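Local coordinates for cell wall binding protein cwp8 (Peptoclostridium difficile, PDB 5J6Q) that probably anchors itself to the bacterial cell wall through three CWB2 modules, as a cell wall protein associated with the S-layer, at residues A511-A516 with L564-A569; D197-T202 with I579-I584; K285-S290 with A569-Q574. One frame throughout, in Å; residues are numbered along the deposited sequence.

Interaction 1. Residues A511-A516 with L564-A569. With SO4 (sulfate ion), chain G; SO4 (sulfate ion), chain H.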
loop_
_atom_site.group_PDB
_atom_site.type_symbol
_atom_site.label_atom_id
_atom_site.label_comp_id
_atom_site.label_asym_id
_atom_site.label_seq_id
_atom_site.Cartn_x
_atom_site.Cartn_y
_atom_site.Cartn_z
ATOM N N ALA A 511 16.578 -0.712 28.582
ATOM C CA ALA A 511 17.727 -0.095 27.989
ATOM C C ALA A 511 18.286 -1.118 26.937
ATOM O O ALA A 511 18.315 -2.329 27.217
ATOM C CB ALA A 511 18.789 0.208 29.090
ATOM N N GLY A 512 18.708 -0.664 25.776
ATOM C CA GLY A 512 19.232 -1.618 24.819
ATOM C C GLY A 512 18.224 -2.419 23.986
ATOM O O GLY A 512 18.687 -3.149 23.108
ATOM N N ALA A 513 16.858 -2.310 24.201
ATOM C CA ALA A 513 15.950 -3.116 23.392
ATOM C C ALA A 513 16.138 -2.736 21.876
ATOM O O ALA A 513 16.428 -1.560 21.525
ATOM C CB ALA A 513 14.463 -2.891 23.829
ATOM N N THR A 514 16.000 -3.732 21.022
ATOM C CA THR A 514 16.198 -3.550 19.599
ATOM C C THR A 514 14.815 -3.476 18.869
ATOM O O THR A 514 14.770 -3.332 17.635
ATOM C CB THR A 514 17.077 -4.676 19.099
ATOM O OG1 THR A 514 16.500 -5.892 19.528
ATOM C CG2 THR A 514 18.532 -4.578 19.696
ATOM N N LYS A 515 13.700 -3.464 19.641
ATOM C CA LYS A 515 12.375 -3.328 19.041
ATOM C C LYS A 515 11.453 -2.618 20.014
ATOM O O LYS A 515 11.683 -2.641 21.275
ATOM C CB LYS A 515 11.769 -4.718 18.778
ATOM C CG LYS A 515 11.547 -5.028 17.330
ATOM C CD LYS A 515 10.814 -6.375 17.246
ATOM C CE LYS A 515 11.196 -7.253 16.096
ATOM N NZ LYS A 515 10.660 -8.597 16.379
ATOM N N ALA A 516 10.390 -2.031 19.464
ATOM C CA ALA A 516 9.370 -1.403 20.329
ATOM C C ALA A 516 8.031 -1.856 19.757
ATOM O O ALA A 516 7.839 -1.861 18.502
ATOM C CB ALA A 516 9.469 0.163 20.299
ATOM N N LEU A 564 15.620 7.963 25.810
ATOM C CA LEU A 564 16.800 7.411 26.540
ATOM C C LEU A 564 17.029 5.950 26.331
ATOM O O LEU A 564 18.189 5.507 26.217
ATOM C CB LEU A 564 16.622 7.578 28.063
ATOM C CG LEU A 564 16.649 9.018 28.522
ATOM C CD1 LEU A 564 16.375 9.092 30.059
ATOM C CD2 LEU A 564 18.075 9.553 28.124
ATOM N N ARG A 565 15.935 5.153 26.257
ATOM C CA ARG A 565 16.113 3.711 26.257
ATOM C C ARG A 565 16.027 3.020 24.962
ATOM O O ARG A 565 16.505 1.875 24.917
ATOM C CB ARG A 565 15.020 3.016 27.189
ATOM C CG ARG A 565 15.014 3.551 28.647
ATOM C CD ARG A 565 16.133 2.973 29.496
ATOM N NE ARG A 565 17.264 3.836 29.355
ATOM C CZ ARG A 565 17.877 4.480 30.339
ATOM N NH1 ARG A 565 18.923 5.244 30.074
ATOM N NH2 ARG A 565 17.448 4.358 31.596
ATOM N N LEU A 566 15.457 3.622 23.911
ATOM C CA LEU A 566 15.190 2.698 22.764
ATOM C C LEU A 566 15.820 3.098 21.510
ATOM O O LEU A 566 15.367 2.802 20.414
ATOM C CB LEU A 566 13.616 2.648 22.597
ATOM C CG LEU A 566 12.925 2.202 23.864
ATOM C CD1 LEU A 566 11.326 2.177 23.628
ATOM C CD2 LEU A 566 13.307 0.808 24.330
ATOM N N LYS A 567 16.946 3.741 21.668
ATOM C CA LYS A 567 17.780 4.224 20.599
ATOM C C LYS A 567 18.273 3.136 19.731
ATOM O O LYS A 567 18.626 3.401 18.589
ATOM C CB LYS A 567 18.939 5.008 21.224
ATOM C CG LYS A 567 19.042 6.365 20.729
ATOM C CD LYS A 567 17.827 7.142 21.105
ATOM C CE LYS A 567 17.728 8.252 20.125
ATOM N NZ LYS A 567 17.569 9.525 20.812
ATOM N N ASN A 568 18.307 1.920 20.234
ATOM C CA ASN A 568 18.759 0.735 19.467
ATOM C C ASN A 568 17.567 0.063 18.709
ATOM O O ASN A 568 17.831 -0.855 17.953
ATOM C CB ASN A 568 19.401 -0.296 20.430
ATOM C CG ASN A 568 20.637 0.341 21.147
ATOM O OD1 ASN A 568 21.585 0.789 20.491
ATOM N ND2 ASN A 568 20.638 0.589 22.443
ATOM N N ALA A 569 16.281 0.561 18.878
ATOM C CA ALA A 569 15.142 -0.109 18.246
ATOM C C ALA A 569 15.194 0.014 16.723
ATOM O O ALA A 569 15.276 1.096 16.261
ATOM C CB ALA A 569 13.826 0.476 18.759
HETATM S S SO4 G . 20.292 7.574 31.850
HETATM O O1 SO4 G . 21.538 8.167 32.559
HETATM O O2 SO4 G . 19.155 8.371 32.063
HETATM O O3 SO4 G . 20.048 6.254 32.433
HETATM O O4 SO4 G . 20.633 7.461 30.424
HETATM S S SO4 H . 7.004 -8.545 15.108
HETATM O O1 SO4 H . 6.159 -7.850 16.090
HETATM O O2 SO4 H . 6.295 -8.432 13.688
HETATM O O3 SO4 H . 8.415 -8.070 14.946
HETATM O O4 SO4 H . 6.936 -9.821 15.784
HETATM O O HOH W 1 19.669 2.223 25.576
#

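Interaction 2. Residues D197-T202 with I579-I584. With SO4 (sulfate ion), chain F.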
loop_
_atom_site.group_PDB
_atom_site.type_symbol
_atom_site.label_atom_id
_atom_site.label_comp_id
_atom_site.label_asym_id
_atom_site.label_seq_id
_atom_site.Cartn_x
_atom_site.Cartn_y
_atom_site.Cartn_z
ATOM N N ASP A 197 -0.286 5.210 4.700
ATOM C CA ASP A 197 -0.709 6.539 5.182
ATOM C C ASP A 197 0.427 7.548 5.410
ATOM O O ASP A 197 0.148 8.611 5.912
ATOM C CB ASP A 197 -1.476 6.396 6.535
ATOM C CG ASP A 197 -0.609 5.857 7.750
ATOM O OD1 ASP A 197 0.675 5.837 7.652
ATOM O OD2 ASP A 197 -1.193 5.487 8.774
ATOM N N GLY A 198 1.654 7.219 5.086
ATOM C CA GLY A 198 2.780 8.080 5.472
ATOM C C GLY A 198 3.867 7.289 6.246
ATOM O O GLY A 198 5.068 7.483 6.070
ATOM N N ILE A 199 3.446 6.331 7.092
ATOM C CA ILE A 199 4.424 5.553 7.864
ATOM C C ILE A 199 3.978 4.056 8.028
ATOM O O ILE A 199 4.811 3.185 8.137
ATOM C CB ILE A 199 4.674 6.333 9.168
ATOM C CG1 ILE A 199 5.679 5.585 10.069
ATOM C CG2 ILE A 199 3.286 6.603 9.912
ATOM C CD1 ILE A 199 6.283 6.485 11.150
ATOM N N ARG A 200 2.691 3.767 7.976
ATOM C CA ARG A 200 2.230 2.399 8.044
ATOM C C ARG A 200 1.499 1.931 6.772
ATOM O O ARG A 200 0.811 2.695 6.140
ATOM C CB ARG A 200 1.215 2.279 9.186
ATOM C CG ARG A 200 1.739 2.694 10.561
ATOM C CD ARG A 200 0.522 2.860 11.551
ATOM N NE ARG A 200 -0.352 4.004 11.210
ATOM C CZ ARG A 200 -1.236 4.554 12.060
ATOM N NH1 ARG A 200 -1.362 4.108 13.309
ATOM N NH2 ARG A 200 -2.012 5.569 11.648
ATOM N N LEU A 201 1.644 0.688 6.403
ATOM C CA LEU A 201 0.790 0.221 5.327
ATOM C C LEU A 201 -0.673 0.174 5.829
ATOM O O LEU A 201 -0.937 0.118 7.021
ATOM C CB LEU A 201 1.187 -1.173 4.886
ATOM C CG LEU A 201 2.629 -1.242 4.269
ATOM C CD1 LEU A 201 3.093 -2.771 4.235
ATOM C CD2 LEU A 201 2.597 -0.644 2.849
ATOM N N THR A 202 -1.660 0.196 4.904
ATOM C CA THR A 202 -3.088 0.140 5.340
ATOM C C THR A 202 -3.428 -1.350 5.247
ATOM O O THR A 202 -2.552 -2.162 4.868
ATOM C CB THR A 202 -3.952 0.935 4.307
ATOM O OG1 THR A 202 -3.664 0.321 3.056
ATOM C CG2 THR A 202 -3.569 2.387 4.229
ATOM N N ILE A 579 -4.645 3.714 16.612
ATOM C CA ILE A 579 -3.572 4.423 17.272
ATOM C C ILE A 579 -3.268 5.568 16.378
ATOM O O ILE A 579 -3.073 5.380 15.186
ATOM C CB ILE A 579 -2.333 3.477 17.551
ATOM C CG1 ILE A 579 -2.634 2.448 18.762
ATOM C CG2 ILE A 579 -1.177 4.394 17.907
ATOM C CD1 ILE A 579 -1.779 1.169 18.721
ATOM N N ALA A 580 -3.222 6.793 16.929
ATOM C CA ALA A 580 -2.961 8.023 16.131
ATOM C C ALA A 580 -1.599 7.885 15.367
ATOM O O ALA A 580 -0.605 7.491 16.004
ATOM C CB ALA A 580 -2.851 9.184 17.105
ATOM N N LYS A 581 -1.554 8.270 14.101
ATOM C CA LYS A 581 -0.339 8.246 13.279
ATOM C C LYS A 581 0.728 9.126 13.942
ATOM O O LYS A 581 1.977 8.859 13.901
ATOM C CB LYS A 581 -0.624 8.809 11.828
ATOM C CG LYS A 581 0.654 8.725 10.929
ATOM C CD LYS A 581 0.332 8.868 9.423
ATOM C CE LYS A 581 -0.332 10.182 9.100
ATOM N NZ LYS A 581 -0.545 10.291 7.624
ATOM N N ASN A 582 0.268 10.198 14.521
ATOM C CA ASN A 582 1.246 11.073 15.217
ATOM C C ASN A 582 2.085 10.361 16.390
ATOM O O ASN A 582 3.275 10.669 16.552
ATOM C CB ASN A 582 0.549 12.246 15.787
ATOM C CG ASN A 582 0.300 13.331 14.737
ATOM O OD1 ASN A 582 -0.360 14.327 15.085
ATOM N ND2 ASN A 582 0.756 13.225 13.450
ATOM N N ALA A 583 1.473 9.443 17.161
ATOM C CA ALA A 583 2.197 8.758 18.238
ATOM C C ALA A 583 3.202 7.844 17.619
ATOM O O ALA A 583 4.280 7.743 18.159
ATOM C CB ALA A 583 1.259 7.914 19.122
ATOM N N ILE A 584 2.834 7.159 16.524
ATOM C CA ILE A 584 3.788 6.318 15.799
ATOM C C ILE A 584 4.904 7.205 15.250
ATOM O O ILE A 584 6.102 6.777 15.214
ATOM C CB ILE A 584 3.139 5.574 14.566
ATOM C CG1 ILE A 584 1.957 4.645 15.000
ATOM C CG2 ILE A 584 4.188 4.733 13.762
ATOM C CD1 ILE A 584 2.070 3.861 16.326
HETATM S S SO4 F . -4.609 9.104 12.478
HETATM O O1 SO4 F . -4.383 9.907 11.251
HETATM O O2 SO4 F . -4.503 9.926 13.677
HETATM O O3 SO4 F . -5.954 8.522 12.461
HETATM O O4 SO4 F . -3.643 8.041 12.472
HETATM O O HOH W 2 -4.567 5.784 12.594
#

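Interaction 3. Residues K285-S290 with A569-Q574. With SO4 (sulfate ion), chain H.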
loop_
_atom_site.group_PDB
_atom_site.type_symbol
_atom_site.label_atom_id
_atom_site.label_comp_id
_atom_site.label_asym_id
_atom_site.label_seq_id
_atom_site.Cartn_x
_atom_site.Cartn_y
_atom_site.Cartn_z
ATOM N N LYS A 285 10.463 -1.328 8.713
ATOM C CA LYS A 285 10.740 -0.492 9.824
ATOM C C LYS A 285 9.403 -0.302 10.716
ATOM O O LYS A 285 9.481 -0.173 11.945
ATOM C CB LYS A 285 11.246 0.840 9.337
ATOM C CG LYS A 285 12.607 0.796 8.513
ATOM C CD LYS A 285 13.838 0.359 9.316
ATOM C CE LYS A 285 15.125 0.251 8.440
ATOM N NZ LYS A 285 15.412 -1.172 7.976
ATOM N N VAL A 286 8.227 -0.277 10.086
ATOM C CA VAL A 286 6.940 -0.102 10.804
ATOM C C VAL A 286 6.002 -1.115 10.253
ATOM O O VAL A 286 5.761 -1.181 9.031
ATOM C CB VAL A 286 6.447 1.311 10.631
ATOM C CG1 VAL A 286 5.099 1.531 11.404
ATOM C CG2 VAL A 286 7.513 2.282 11.156
ATOM N N GLU A 287 5.595 -2.007 11.123
ATOM C CA GLU A 287 4.660 -3.112 10.779
ATOM C C GLU A 287 3.394 -2.995 11.719
ATOM O O GLU A 287 3.564 -2.619 12.891
ATOM C CB GLU A 287 5.338 -4.509 10.992
ATOM C CG GLU A 287 5.946 -5.025 9.672
ATOM C CD GLU A 287 6.847 -6.286 9.805
ATOM O OE1 GLU A 287 6.639 -7.070 10.730
ATOM O OE2 GLU A 287 7.772 -6.486 8.941
ATOM N N VAL A 288 2.202 -3.257 11.186
ATOM C CA VAL A 288 0.945 -3.291 11.926
ATOM C C VAL A 288 0.467 -4.808 11.940
ATOM O O VAL A 288 0.414 -5.507 10.895
ATOM C CB VAL A 288 -0.076 -2.378 11.206
ATOM C CG1 VAL A 288 -1.414 -2.320 11.962
ATOM C CG2 VAL A 288 0.506 -0.997 11.056
ATOM N N LEU A 289 0.175 -5.324 13.135
ATOM C CA LEU A 289 -0.370 -6.643 13.299
ATOM C C LEU A 289 -1.878 -6.339 13.754
ATOM O O LEU A 289 -2.000 -6.031 14.903
ATOM C CB LEU A 289 0.290 -7.463 14.456
ATOM C CG LEU A 289 1.797 -7.932 14.087
ATOM C CD1 LEU A 289 2.234 -8.629 15.237
ATOM C CD2 LEU A 289 1.831 -8.757 12.737
ATOM N N SER A 290 -2.912 -6.440 12.898
ATOM C CA SER A 290 -4.241 -6.197 13.393
ATOM C C SER A 290 -5.271 -6.727 12.494
ATOM O O SER A 290 -4.942 -7.115 11.389
ATOM C CB SER A 290 -4.468 -4.711 13.499
ATOM O OG SER A 290 -4.354 -4.265 12.171
ATOM N N ALA A 569 16.281 0.561 18.878
ATOM C CA ALA A 569 15.142 -0.109 18.246
ATOM C C ALA A 569 15.194 0.014 16.723
ATOM O O ALA A 569 15.276 1.096 16.261
ATOM C CB ALA A 569 13.826 0.476 18.759
ATOM N N THR A 570 15.180 -1.093 15.958
ATOM C CA THR A 570 15.280 -0.991 14.500
ATOM C C THR A 570 14.002 -1.434 13.879
ATOM O O THR A 570 13.973 -1.725 12.680
ATOM C CB THR A 570 16.485 -1.820 13.975
ATOM O OG1 THR A 570 16.350 -3.184 14.407
ATOM C CG2 THR A 570 17.832 -1.225 14.475
ATOM N N LYS A 571 12.888 -1.394 14.678
ATOM C CA LYS A 571 11.576 -1.837 14.214
ATOM C C LYS A 571 10.478 -1.371 15.196
ATOM O O LYS A 571 10.621 -1.523 16.448
ATOM C CB LYS A 571 11.558 -3.409 14.112
ATOM C CG LYS A 571 10.452 -3.936 13.192
ATOM C CD LYS A 571 10.249 -5.429 13.300
ATOM C CE LYS A 571 9.449 -5.868 12.086
ATOM N NZ LYS A 571 9.003 -7.292 12.129
ATOM N N LEU A 572 9.441 -0.811 14.693
ATOM C CA LEU A 572 8.267 -0.420 15.532
ATOM C C LEU A 572 7.105 -1.306 15.061
ATOM O O LEU A 572 6.777 -1.298 13.886
ATOM C CB LEU A 572 8.050 1.048 15.311
ATOM C CG LEU A 572 6.873 1.692 16.018
ATOM C CD1 LEU A 572 6.770 1.302 17.533
ATOM C CD2 LEU A 572 7.106 3.161 15.815
ATOM N N VAL A 573 6.560 -2.167 15.926
ATOM C CA VAL A 573 5.443 -3.036 15.522
ATOM C C VAL A 573 4.166 -2.472 16.198
ATOM O O VAL A 573 4.110 -2.500 17.420
ATOM C CB VAL A 573 5.671 -4.477 15.994
ATOM C CG1 VAL A 573 4.526 -5.391 15.614
ATOM C CG2 VAL A 573 7.012 -5.038 15.455
ATOM N N GLN A 574 3.181 -1.963 15.475
ATOM C CA GLN A 574 1.882 -1.543 16.105
ATOM C C GLN A 574 0.894 -2.740 16.264
ATOM O O GLN A 574 0.636 -3.397 15.277
ATOM C CB GLN A 574 1.141 -0.507 15.183
ATOM C CG GLN A 574 -0.323 -0.263 15.631
ATOM C CD GLN A 574 -0.852 0.963 14.941
ATOM O OE1 GLN A 574 -0.100 1.891 14.657
ATOM N NE2 GLN A 574 -2.110 0.917 14.502
HETATM S S SO4 H . 7.004 -8.545 15.108
HETATM O O1 SO4 H . 6.159 -7.850 16.090
HETATM O O2 SO4 H . 6.295 -8.432 13.688
HETATM O O3 SO4 H . 8.415 -8.070 14.946
HETATM O O4 SO4 H . 6.936 -9.821 15.784
#

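Interaction 1. Residues A511-A516 with L564-A569
Ala511 and Arg565 meet where two loops run past each other, each leaving a helix and entering a neighbouring parallel strand; small residues 511-514 pack against Arg565, Leu566 and Asn568, partly buried at one end of the sheet. Arg565 lies near the C-terminal end of helix 556-565, and its chain, bent at chi2 (-78°) and chi3, lies against Ala511, with CD 3.8 Å from Ala511 CA and NE also near the methyl CB. Beyond this Arg565 NH1 gives a 2.8 Å bond to O3 of a sulfate, probably from the crystallisation liquor; this oxygen lies in the guanidinium plane. The carbonyl of Arg565 receives a weak, long bond from Gly512 N, and a water that accepts from Gly512 N and donates to Arg565 O spans the same gap. Gly512 has a positive phi (80°), where a side chain would jam against the preceding carbonyl. Asn568 lays ND2 beside Gly512 CA and brings CB to 3.4 Å from Ala513 O. On the buried side, the two methyls of Leu566 part: CD2 touches Ala513 CB at 3.9 Å, while CD1 approaches Ala516 CB at 4.3 Å. Leu566 to Ala569 form a type I turn, closed by a bond from Ala569 N to Leu566 O. The turn sets its last residues against Thr514 through two CA-H...O contacts, Thr514 CA to Asn568 O and Ala569 CA to Thr514 O, the latter 3.3 Å. Such paired helix-to-strand loops, leading into adjacent parallel strands 516-519 and 572-575, are characteristic of an alpha/beta fold with a parallel sheet, here that of a CWB2 module.

Interaction 2. Residues D197-T202 with I579-I584
Arg200 reaches across to Ile579, Lys581 and Ile584 from a loop of the Cwp8 domain 3 region. From CB, its CG lies anti to the carbonyl carbon (chi1 -58°) and packs on Val286 of the adjoining strand. CD comes 4.1 Å from Ile584 CG1, the two side chains crossing at about a right angle. NE and NH2 then grip Asp197 OD2 side-on, each at 3.0 Å and nearly in the guanidinium plane, while Asp197 OD1 makes an Asx turn with Ile199 N, extended to an Asx motif by Arg200 N. NH2 also lies 3.5 Å from Lys581 CB, and Lys581 CA sits over one guanidinium face. NH1 ends the chain with a nearly straight 2.8 Å bond to Ile579 O, the donor tilted 32° from the carbonyl plane, and is bonded to Gln574 OE1 as well. Lys581 runs past Asp197 in the opposite direction, its CD 3.5 Å from Asp197 OD1. Ile199 CD1 meets Ile584 CG2 at 3.8 Å. A sulfate accepts from Lys581 N at the start of helix 581-590, just after the N-cap Ala580. The arrangement is that of an interdomain junction: an Asx-turn loop steadies Arg200 through its own Asp197 and docks by it on a helix N-terminus of the CWB2 region.

Interaction 3. Residues K285-S290 with A569-Q574
Glu287 and Lys571 form a salt bridge above two parallel strands, and Lys571 NZ also bonds a sulfate, so that an anion lies beside the carboxylate. Lys571 NZ stands 2.8 Å from Glu287 OE1, approaching from above the carboxylate plane, 53° out of it. Lys571 gets there with CG anti to the backbone N (chi1 -160°) and an extended chain beyond, whereas Glu287 comes across it obliquely. The same NZ gives a 3.0 Å bond to sulfate O3, is paired with Glu283, and so probably offsets the repulsion between the two anions. The sulfate is also bonded to Lys515 and Tyr517. Glu287 OE2 turns back to accept from Leu284 N.

Beneath the charges, strands 286-289 and 572-574 pair in parallel, their short axes differing in direction by 24°. Leu572 bonds from N to Lys285 O, just ahead of the first strand, and from O to Glu287 N; Gln574 likewise bonds from N to Glu287 O at 2.7 Å and from O to Leu289 N at 2.9 Å. Between these, the alpha carbons add CA-H...O contacts, among them Val286 CA to Leu572 O at 3.3 Å. Leu289 crosses Val573 obliquely, its CD1 4.0 Å from Val573 CG1. On the face opposite Glu287 and Val573, Val288 and Gln574 lie side by side pointing the same way, and the Gln574 amide bonds through OE1 to Arg200 NH1 and through NE2 to Gly576 O.

Strand 286-289 is outermost in the four-stranded parallel sheet, and strand 572-575 separates it from strand 516-519. Helix 581-590 covers the Val286, Leu572 and Gln574 face through Ile584, with Ile587 also on Leu572; beyond the strand end, helix 294-305 meets Leu289 and Ser290.

From the N terminus, residues 197-202 come first, in domain 3, and are met by 579-584 near the C terminus, so interaction 2 closes the longest loop, 376 residues. Inside it, interaction 3 pairs 285-290 with 569-574 across most of the CWB2 region. Interaction 1, between 511-516 and 564-569, is nested inside both. Ala569 belongs to interactions 1 and 3, which also meet through probable backbone bonds, Thr514 O to Thr570 N and Ala516 O to Val573 N, and touch one sulfate. Interactions 2 and 3 join where Arg200 bonds Gln574; interactions 1 and 2 do not touch. Together they tie domain 3, the parallel sheet and the C-terminal helix 581-590.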